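Local coordinates for protein LbaCas13a H328A (C2c2) (Lachnospiraceae bacterium NK4A179, PDB 5WLH) that acts as a crRNA-guided, RNA-targeting CRISPR ribonuclease that cleaves at adenosine, captured here bound to a pre-crRNA as an engineered histidine-to-alanine variant, at residues V506-R511 against E1117-L1122; Q1121-I1126 against E1250-Y1255. All coordinates share one frame; numbering follows the deposited sequence.

Contact 1 (V506-R511 against E1117-L1122); sequences VAFAAR and ELQGQL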
loop_
_atom_site.group_PDB
_atom_site.type_symbol
_atom_site.label_atom_id
_atom_site.label_comp_id
_atom_site.label_asym_id
_atom_site.label_seq_id
_atom_site.Cartn_x
_atom_site.Cartn_y
_atom_site.Cartn_z
ATOM N N VAL A 506 -5.653 -13.451 9.197
ATOM C CA VAL A 506 -6.582 -14.578 9.337
ATOM C C VAL A 506 -6.169 -15.718 8.412
ATOM O O VAL A 506 -6.070 -16.878 8.833
ATOM C CB VAL A 506 -8.032 -14.136 9.072
ATOM C CG1 VAL A 506 -8.997 -15.361 9.048
ATOM C CG2 VAL A 506 -8.477 -13.159 10.123
ATOM N N ALA A 507 -5.879 -15.395 7.146
ATOM C CA ALA A 507 -5.444 -16.417 6.197
ATOM C C ALA A 507 -4.156 -17.097 6.658
ATOM O O ALA A 507 -4.040 -18.324 6.576
ATOM C CB ALA A 507 -5.249 -15.805 4.805
ATOM N N PHE A 508 -3.169 -16.318 7.138
ATOM C CA PHE A 508 -1.912 -16.919 7.565
ATOM C C PHE A 508 -2.095 -17.756 8.822
ATOM O O PHE A 508 -1.437 -18.789 8.985
ATOM C CB PHE A 508 -0.840 -15.850 7.808
ATOM C CG PHE A 508 -0.102 -15.450 6.553
ATOM C CD1 PHE A 508 0.822 -16.312 5.971
ATOM C CD2 PHE A 508 -0.343 -14.225 5.947
ATOM C CE1 PHE A 508 1.501 -15.954 4.806
ATOM C CE2 PHE A 508 0.331 -13.855 4.773
ATOM C CZ PHE A 508 1.248 -14.714 4.206
ATOM N N ALA A 509 -2.947 -17.306 9.739
ATOM C CA ALA A 509 -3.180 -18.089 10.943
ATOM C C ALA A 509 -3.782 -19.435 10.577
ATOM O O ALA A 509 -3.378 -20.475 11.114
ATOM C CB ALA A 509 -4.106 -17.332 11.898
ATOM N N ALA A 510 -4.742 -19.427 9.648
ATOM C CA ALA A 510 -5.344 -20.675 9.183
ATOM C C ALA A 510 -4.302 -21.565 8.523
ATOM O O ALA A 510 -4.238 -22.774 8.783
ATOM C CB ALA A 510 -6.492 -20.366 8.218
ATOM N N ARG A 511 -3.473 -20.982 7.653
ATOM C CA ARG A 511 -2.394 -21.736 7.026
ATOM C C ARG A 511 -1.487 -22.374 8.072
ATOM O O ARG A 511 -1.185 -23.576 8.006
ATOM C CB ARG A 511 -1.583 -20.818 6.100
ATOM C CG ARG A 511 -0.367 -21.506 5.495
ATOM C CD ARG A 511 -0.807 -22.775 4.749
ATOM N NE ARG A 511 0.298 -23.389 4.018
ATOM C CZ ARG A 511 0.143 -24.387 3.157
ATOM N NH1 ARG A 511 -1.071 -24.888 2.933
ATOM N NH2 ARG A 511 1.193 -24.882 2.520
ATOM N N GLU A 1117 5.637 -11.841 2.559
ATOM C CA GLU A 1117 5.218 -10.509 2.123
ATOM C C GLU A 1117 4.646 -10.539 0.712
ATOM O O GLU A 1117 3.679 -9.822 0.410
ATOM C CB GLU A 1117 6.372 -9.516 2.191
ATOM C CG GLU A 1117 6.809 -9.206 3.595
ATOM C CD GLU A 1117 8.106 -8.432 3.640
ATOM O OE1 GLU A 1117 8.528 -7.901 2.589
ATOM O OE2 GLU A 1117 8.699 -8.348 4.737
ATOM N N LEU A 1118 5.239 -11.335 -0.181
ATOM C CA LEU A 1118 4.646 -11.471 -1.508
ATOM C C LEU A 1118 3.272 -12.110 -1.432
ATOM O O LEU A 1118 2.339 -11.683 -2.126
ATOM C CB LEU A 1118 5.551 -12.304 -2.413
ATOM C CG LEU A 1118 6.897 -11.638 -2.685
ATOM C CD1 LEU A 1118 7.811 -12.646 -3.363
ATOM C CD2 LEU A 1118 6.714 -10.396 -3.545
ATOM N N GLN A 1119 3.131 -13.141 -0.592
ATOM C CA GLN A 1119 1.854 -13.836 -0.491
ATOM C C GLN A 1119 0.845 -12.962 0.232
ATOM O O GLN A 1119 -0.330 -12.914 -0.137
ATOM C CB GLN A 1119 2.042 -15.152 0.267
ATOM C CG GLN A 1119 0.750 -15.870 0.644
ATOM C CD GLN A 1119 0.081 -16.543 -0.529
ATOM O OE1 GLN A 1119 0.388 -16.264 -1.686
ATOM N NE2 GLN A 1119 -0.857 -17.433 -0.235
ATOM N N GLY A 1120 1.306 -12.258 1.260
ATOM C CA GLY A 1120 0.421 -11.366 1.990
ATOM C C GLY A 1120 -0.114 -10.248 1.118
ATOM O O GLY A 1120 -1.273 -9.867 1.234
ATOM N N GLN A 1121 0.713 -9.716 0.214
ATOM C CA GLN A 1121 0.195 -8.674 -0.662
ATOM C C GLN A 1121 -0.851 -9.241 -1.614
ATOM O O GLN A 1121 -1.846 -8.586 -1.926
ATOM C CB GLN A 1121 1.346 -8.024 -1.443
ATOM C CG GLN A 1121 0.886 -6.957 -2.450
ATOM C CD GLN A 1121 0.184 -5.790 -1.775
ATOM O OE1 GLN A 1121 0.781 -5.074 -0.962
ATOM N NE2 GLN A 1121 -1.096 -5.592 -2.109
ATOM N N LEU A 1122 -0.632 -10.464 -2.095
ATOM C CA LEU A 1122 -1.635 -11.110 -2.931
ATOM C C LEU A 1122 -2.956 -11.261 -2.188
ATOM O O LEU A 1122 -4.015 -10.972 -2.736
ATOM C CB LEU A 1122 -1.131 -12.470 -3.395
ATOM C CG LEU A 1122 0.002 -12.374 -4.431
ATOM C CD1 LEU A 1122 0.628 -13.736 -4.643
ATOM C CD2 LEU A 1122 -0.474 -11.771 -5.772
#
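F508 of helix 486-517 meets Q1119 and G1120 of the long helix 1106-1145, a helix-helix contact that probably belongs to the interface between the two HEPN domains of this Cas13a. The evidence for a contact carried by one aromatic side chain is direct: the backbones are closest at F508 and G1120, whose CA atoms are 8.2 Å apart, and the phenyl group spans that separation. The CA-CB bond of F508 points alongside helix 1106-1145 rather than at it, but with CG beside the backbone N (chi1 -85°) the end of the ring comes nearer.

Its rim does the touching. F508 CE2 lies 3.7 Å from G1120 CA, which sits at the ring edge close to the ring plane. F508 CZ comes to 3.8 Å from G1120 N, also in plane at the edge. The ring edge thus rests on the main chain of G1120. Next to it, Q1119 CG is 3.8 Å from F508 CZ in an oblique approach, and Q1119 CB is 4.0 Å from the same F508 CZ, which makes this a methylene contact. The Q1119 chain bends at chi2 (75°), and its amide plane stands 78° from the F508 ring, which shows that the two planes are not stacked.

The polar end of Q1119 is used elsewhere: NE2 hydrogen-bonds to I1249 O, at the C-terminal end of helix 1239-1250. F508 in turn makes an edge-to-face pair with F1252.

Between the two segments the chemistry is thus van der Waals alone, with 104 Å² buried in all. The fit rests on shape, a ring edge against a glycine backbone, while the I1249 carbonyl gives the buried amide of Q1119 a polar partner and probably limits its rotation.

Contact 2 (Q1121-I1126 against E1250-Y1255); sequences QLINWI and EHFRYY
I1123 and F1252 supply the apolar pairing: I1123 CD1 lies 3.8 Å from F1252 CZ, the side chains crossing at about a right angle and the methyl approaching the ring obliquely. The ring reaches it although the CA-CB bond of F1252 does not aim at helix 1106-1145.

A mixed contact follows one turn on. I1126 puts CG2 3.9 Å from E1250 OE1 and CD1 4.1 Å from E1250 CB, so its two methyls pack on opposite ends of the glutamate side chain. E1250 runs extended, CG anti to the backbone N (chi1 -169°), which carries its carboxylate past I1126. There OE1 forms a salt bridge with R1246 and OE2 a hydrogen bond with Y1127 OH.

The backbone evidence is a Schellman motif closing helix 1239-1250: F1252, with phi 60°, is the C-prime residue, F1252 N pairing with I1249 O and R1253 N with Y1248 O. R1246 and H1251 begin and end an R-X4-H sequence, the signature of HEPN ribonucleases.

I1126 covers the aliphatic stem of E1250 and I1123 packs on F1252, so both isoleucines lie against the helix end where the R-X4-H sequence falls. Both oxygens of the buried carboxylate have polar partners.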
loop_
_atom_site.group_PDB
_atom_site.type_symbol
_atom_site.label_atom_id
_atom_site.label_comp_id
_atom_site.label_asym_id
_atom_site.label_seq_id
_atom_site.Cartn_x
_atom_site.Cartn_y
_atom_site.Cartn_z
ATOM N N GLN A 1121 0.713 -9.716 0.214
ATOM C CA GLN A 1121 0.195 -8.674 -0.662
ATOM C C GLN A 1121 -0.851 -9.241 -1.614
ATOM O O GLN A 1121 -1.846 -8.586 -1.926
ATOM C CB GLN A 1121 1.346 -8.024 -1.443
ATOM C CG GLN A 1121 0.886 -6.957 -2.450
ATOM C CD GLN A 1121 0.184 -5.790 -1.775
ATOM O OE1 GLN A 1121 0.781 -5.074 -0.962
ATOM N NE2 GLN A 1121 -1.096 -5.592 -2.109
ATOM N N LEU A 1122 -0.632 -10.464 -2.095
ATOM C CA LEU A 1122 -1.635 -11.110 -2.931
ATOM C C LEU A 1122 -2.956 -11.261 -2.188
ATOM O O LEU A 1122 -4.015 -10.972 -2.736
ATOM C CB LEU A 1122 -1.131 -12.470 -3.395
ATOM C CG LEU A 1122 0.002 -12.374 -4.431
ATOM C CD1 LEU A 1122 0.628 -13.736 -4.643
ATOM C CD2 LEU A 1122 -0.474 -11.771 -5.772
ATOM N N ILE A 1123 -2.906 -11.685 -0.931
ATOM C CA ILE A 1123 -4.140 -11.831 -0.167
ATOM C C ILE A 1123 -4.767 -10.470 0.114
ATOM O O ILE A 1123 -5.990 -10.315 0.069
ATOM C CB ILE A 1123 -3.873 -12.618 1.122
ATOM C CG1 ILE A 1123 -3.434 -14.051 0.760
ATOM C CG2 ILE A 1123 -5.193 -12.754 1.924
ATOM C CD1 ILE A 1123 -2.854 -14.834 1.935
ATOM N N ASN A 1124 -3.941 -9.466 0.403
ATOM C CA ASN A 1124 -4.446 -8.102 0.534
ATOM C C ASN A 1124 -5.246 -7.704 -0.707
ATOM O O ASN A 1124 -6.377 -7.218 -0.608
ATOM C CB ASN A 1124 -3.258 -7.166 0.778
ATOM C CG ASN A 1124 -3.661 -5.720 1.006
ATOM O OD1 ASN A 1124 -4.292 -5.097 0.158
ATOM N ND2 ASN A 1124 -3.223 -5.153 2.133
ATOM N N TRP A 1125 -4.680 -7.938 -1.895
ATOM C CA TRP A 1125 -5.384 -7.618 -3.134
ATOM C C TRP A 1125 -6.687 -8.400 -3.257
ATOM O O TRP A 1125 -7.680 -7.884 -3.782
ATOM C CB TRP A 1125 -4.484 -7.926 -4.325
ATOM C CG TRP A 1125 -3.494 -6.844 -4.588
ATOM C CD1 TRP A 1125 -3.623 -5.508 -4.297
ATOM C CD2 TRP A 1125 -2.216 -7.003 -5.217
ATOM N NE1 TRP A 1125 -2.490 -4.820 -4.731
ATOM C CE2 TRP A 1125 -1.621 -5.722 -5.296
ATOM C CE3 TRP A 1125 -1.522 -8.107 -5.720
ATOM C CZ2 TRP A 1125 -0.352 -5.517 -5.857
ATOM C CZ3 TRP A 1125 -0.287 -7.908 -6.292
ATOM C CH2 TRP A 1125 0.296 -6.618 -6.348
ATOM N N ILE A 1126 -6.697 -9.659 -2.810
ATOM C CA ILE A 1126 -7.955 -10.413 -2.841
ATOM C C ILE A 1126 -9.039 -9.649 -2.100
ATOM O O ILE A 1126 -10.171 -9.510 -2.580
ATOM C CB ILE A 1126 -7.777 -11.817 -2.243
ATOM C CG1 ILE A 1126 -7.033 -12.710 -3.230
ATOM C CG2 ILE A 1126 -9.173 -12.403 -1.865
ATOM C CD1 ILE A 1126 -6.512 -13.999 -2.619
ATOM N N GLU A 1250 -5.363 -17.791 -1.829
ATOM C CA GLU A 1250 -5.787 -17.781 -0.433
ATOM C C GLU A 1250 -5.690 -19.158 0.203
ATOM O O GLU A 1250 -5.563 -19.266 1.431
ATOM C CB GLU A 1250 -7.205 -17.240 -0.287
ATOM C CG GLU A 1250 -7.526 -16.972 1.185
ATOM C CD GLU A 1250 -8.639 -15.980 1.386
ATOM O OE1 GLU A 1250 -9.243 -15.565 0.380
ATOM O OE2 GLU A 1250 -8.895 -15.608 2.554
ATOM N N HIS A 1251 -5.772 -20.212 -0.593
ATOM C CA HIS A 1251 -5.585 -21.555 -0.077
ATOM C C HIS A 1251 -4.139 -22.004 -0.120
ATOM O O HIS A 1251 -3.871 -23.182 0.142
ATOM C CB HIS A 1251 -6.445 -22.554 -0.848
ATOM C CG HIS A 1251 -7.894 -22.206 -0.837
ATOM N ND1 HIS A 1251 -8.768 -22.623 -1.815
ATOM C CD2 HIS A 1251 -8.622 -21.471 0.037
ATOM C CE1 HIS A 1251 -9.976 -22.162 -1.543
ATOM N NE2 HIS A 1251 -9.913 -21.456 -0.427
ATOM N N PHE A 1252 -3.207 -21.105 -0.455
ATOM C CA PHE A 1252 -1.789 -21.403 -0.356
ATOM C C PHE A 1252 -1.411 -22.597 -1.237
ATOM O O PHE A 1252 -0.517 -23.367 -0.888
ATOM C CB PHE A 1252 -1.386 -21.641 1.112
ATOM C CG PHE A 1252 -1.377 -20.366 1.949
ATOM C CD1 PHE A 1252 -2.573 -19.760 2.344
ATOM C CD2 PHE A 1252 -0.184 -19.761 2.298
ATOM C CE1 PHE A 1252 -2.567 -18.580 3.095
ATOM C CE2 PHE A 1252 -0.164 -18.571 3.054
ATOM C CZ PHE A 1252 -1.352 -17.983 3.446
ATOM N N ARG A 1253 -2.101 -22.752 -2.374
ATOM C CA ARG A 1253 -1.861 -23.914 -3.232
ATOM C C ARG A 1253 -0.463 -23.887 -3.832
ATOM O O ARG A 1253 0.106 -24.944 -4.120
ATOM C CB ARG A 1253 -2.903 -23.978 -4.350
ATOM C CG ARG A 1253 -4.350 -24.007 -3.877
ATOM C CD ARG A 1253 -4.628 -25.254 -3.041
ATOM N NE ARG A 1253 -4.176 -26.470 -3.713
ATOM C CZ ARG A 1253 -3.869 -27.601 -3.084
ATOM N NH1 ARG A 1253 -3.961 -27.675 -1.761
ATOM N NH2 ARG A 1253 -3.458 -28.656 -3.776
ATOM N N TYR A 1254 0.104 -22.690 -4.032
ATOM C CA TYR A 1254 1.464 -22.601 -4.547
ATOM C C TYR A 1254 2.415 -23.476 -3.749
ATOM O O TYR A 1254 3.306 -24.125 -4.313
ATOM C CB TYR A 1254 1.927 -21.147 -4.501
ATOM C CG TYR A 1254 3.414 -20.964 -4.664
ATOM C CD1 TYR A 1254 3.992 -20.957 -5.921
ATOM C CD2 TYR A 1254 4.230 -20.747 -3.564
ATOM C CE1 TYR A 1254 5.354 -20.767 -6.082
ATOM C CE2 TYR A 1254 5.598 -20.541 -3.711
ATOM C CZ TYR A 1254 6.149 -20.555 -4.974
ATOM O OH TYR A 1254 7.503 -20.358 -5.124
ATOM N N TYR A 1255 2.242 -23.501 -2.431
ATOM C CA TYR A 1255 3.173 -24.182 -1.549
ATOM C C TYR A 1255 3.009 -25.691 -1.575
ATOM O O TYR A 1255 3.878 -26.394 -1.054
ATOM C CB TYR A 1255 3.014 -23.667 -0.120
ATOM C CG TYR A 1255 3.442 -22.218 0.004
ATOM C CD1 TYR A 1255 4.783 -21.869 -0.121
ATOM C CD2 TYR A 1255 2.515 -21.197 0.209
ATOM C CE1 TYR A 1255 5.199 -20.547 -0.012
ATOM C CE2 TYR A 1255 2.939 -19.843 0.305
ATOM C CZ TYR A 1255 4.281 -19.547 0.200
ATOM O OH TYR A 1255 4.737 -18.239 0.284
#

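Overall arrangement
The centres of contacts 1 and 2 lie about 6 Å apart, and both use helix 1106-1145, on which Q1121 and L1122 belong to both. Along the chain, 506-511 comes first, then 1117-1126, then 1250-1255, so two long sequence separations, 605 and 123 residues, close on one helix. The contacts also touch directly: R511 NH2 is 3.4 Å from Y1255 CB, and R511 CG is 3.6 Å from F1252 CD2. F1252 is therefore packed by helices 486-517 and 1106-1145 together. The bound RNA comes within about 5 Å of the nearest atom of either contact. The junction joins helices that probably belong to the two HEPN domains.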